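Local coordinates for protein intracellular serine protease (Bacillus licheniformis, PDB 4ZOQ) that probably acts as a subtilisin-like serine endopeptidase, a lanthipeptide protease that cleaves peptide bonds in a sequence-specific manner, at residues D55-L61 and T249-G253. Residues are numbered along the deposited sequence.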
# COMPACT_ATOMS: atom_id res chain seq x y z
N ASP B 55 -3.14 -12.81 -7.55
CA ASP B 55 -3.40 -14.20 -7.85
C ASP B 55 -4.80 -14.56 -7.34
O ASP B 55 -4.98 -14.99 -6.20
CB ASP B 55 -2.30 -15.06 -7.21
CG ASP B 55 -2.39 -16.50 -7.62
OD1 ASP B 55 -2.77 -16.77 -8.78
OD2 ASP B 55 -2.05 -17.37 -6.78
N LEU B 56 -5.78 -14.37 -8.22
CA LEU B 56 -7.21 -14.38 -7.90
C LEU B 56 -7.72 -15.70 -7.34
O LEU B 56 -8.76 -15.74 -6.67
CB LEU B 56 -8.02 -14.01 -9.14
CG LEU B 56 -7.67 -12.62 -9.70
CD1 LEU B 56 -8.35 -12.38 -11.05
CD2 LEU B 56 -8.10 -11.57 -8.70
N ASP B 57 -7.05 -16.80 -7.65
CA ASP B 57 -7.56 -18.07 -7.20
C ASP B 57 -6.63 -18.75 -6.17
O ASP B 57 -6.72 -19.97 -5.94
CB ASP B 57 -7.78 -18.98 -8.42
CG ASP B 57 -8.80 -20.07 -8.17
OD1 ASP B 57 -9.80 -19.78 -7.46
OD2 ASP B 57 -8.61 -21.20 -8.67
N HIS B 58 -5.77 -17.97 -5.52
CA HIS B 58 -4.95 -18.47 -4.43
C HIS B 58 -5.87 -19.00 -3.33
O HIS B 58 -6.82 -18.31 -2.94
CB HIS B 58 -4.00 -17.39 -3.88
CG HIS B 58 -2.93 -17.92 -2.96
ND1 HIS B 58 -3.20 -18.35 -1.68
CD2 HIS B 58 -1.61 -18.10 -3.15
CE1 HIS B 58 -2.08 -18.76 -1.11
NE2 HIS B 58 -1.10 -18.62 -1.98
N PRO B 59 -5.62 -20.23 -2.85
CA PRO B 59 -6.50 -20.89 -1.86
C PRO B 59 -6.80 -20.01 -0.66
O PRO B 59 -7.92 -20.00 -0.14
CB PRO B 59 -5.68 -22.12 -1.41
CG PRO B 59 -4.71 -22.35 -2.50
CD PRO B 59 -4.40 -21.02 -3.12
N ASP B 60 -5.81 -19.23 -0.23
CA ASP B 60 -5.99 -18.39 0.94
C ASP B 60 -6.70 -17.08 0.63
O ASP B 60 -7.35 -16.51 1.51
CB ASP B 60 -4.64 -18.13 1.58
CG ASP B 60 -3.98 -19.39 2.08
OD1 ASP B 60 -4.71 -20.30 2.56
OD2 ASP B 60 -2.74 -19.47 2.00
N LEU B 61 -6.63 -16.61 -0.61
CA LEU B 61 -7.13 -15.27 -0.92
C LEU B 61 -8.47 -15.27 -1.68
O LEU B 61 -9.22 -14.30 -1.60
CB LEU B 61 -6.08 -14.50 -1.74
CG LEU B 61 -4.69 -14.51 -1.12
CD1 LEU B 61 -3.64 -13.78 -1.99
CD2 LEU B 61 -4.72 -13.97 0.32
N THR B 249 2.01 -15.12 1.11
CA THR B 249 1.30 -15.85 0.07
C THR B 249 1.94 -15.43 -1.24
O THR B 249 2.18 -14.24 -1.49
CB THR B 249 -0.20 -15.58 0.07
OG1 THR B 249 -0.42 -14.18 0.19
CG2 THR B 249 -0.87 -16.26 1.26
N TYR B 250 2.20 -16.42 -2.08
CA TYR B 250 2.91 -16.22 -3.33
C TYR B 250 2.07 -16.92 -4.40
O TYR B 250 1.39 -17.92 -4.08
CB TYR B 250 4.33 -16.77 -3.22
CG TYR B 250 5.31 -16.21 -4.23
CD1 TYR B 250 5.67 -14.86 -4.21
CD2 TYR B 250 5.92 -17.05 -5.16
CE1 TYR B 250 6.58 -14.35 -5.12
CE2 TYR B 250 6.84 -16.55 -6.06
CZ TYR B 250 7.17 -15.20 -6.04
OH TYR B 250 8.07 -14.72 -6.94
N PRO B 251 2.02 -16.36 -5.64
CA PRO B 251 1.14 -16.93 -6.67
C PRO B 251 1.35 -18.45 -6.80
O PRO B 251 2.46 -18.92 -7.01
CB PRO B 251 1.56 -16.19 -7.94
CG PRO B 251 2.10 -14.88 -7.45
CD PRO B 251 2.79 -15.21 -6.15
N LYS B 252 0.28 -19.20 -6.63
CA LYS B 252 0.41 -20.64 -6.46
C LYS B 252 1.00 -21.31 -7.70
O LYS B 252 1.69 -22.33 -7.60
CB LYS B 252 -0.95 -21.25 -6.11
CG LYS B 252 -1.61 -21.90 -7.29
CD LYS B 252 -3.10 -22.15 -7.08
CE LYS B 252 -3.90 -20.89 -7.30
NZ LYS B 252 -5.32 -21.18 -6.97
N GLY B 253 0.78 -20.73 -8.87
CA GLY B 253 1.30 -21.34 -10.08
C GLY B 253 2.66 -20.82 -10.45
O GLY B 253 3.12 -21.04 -11.57
O HOH W 1 -0.67 -18.78 -9.82
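H58 lays one face of its imidazole over T249, whose CB sits 4.1 Å from the ring centroid, close enough to the ring normal for a CH-pi contact. A flat ring with two nitrogens suits this buried place: ND1 accepts a hydrogen bond from D60 N at 3.1 Å, while NE2 is hydrogen-bonded to the carbonyl of G268. The small, branched T249 touches H58 CE1 with CG2 at 3.7 Å, and its OG1 hydrogen-bonds to the carbonyl of T88. D55 points its carboxylate at the other loop; the type I turn from D55 to H58 folds the chain so that H58 also meets it. D55 OD2 accepts a hydrogen bond from K252 N (3.0 Å), and a water bridges D55 OD1 to G253 N, so one short acidic side chain serves two successive amides, one directly, the next through water. K252 stretches its long chain across to the turn; D57 OD2 is 3.7 Å from K252 NZ, a long salt bridge, but NZ is modelled too close to D57 O for its place to be sure. The contact ties the loop after strand 46-51, which ends in predicted charge-relay D51 of the subtilase fold, to the end of strand 246-249 and its following loop; apolar L61 lies buried against helix 86-97, which Y250 also touches.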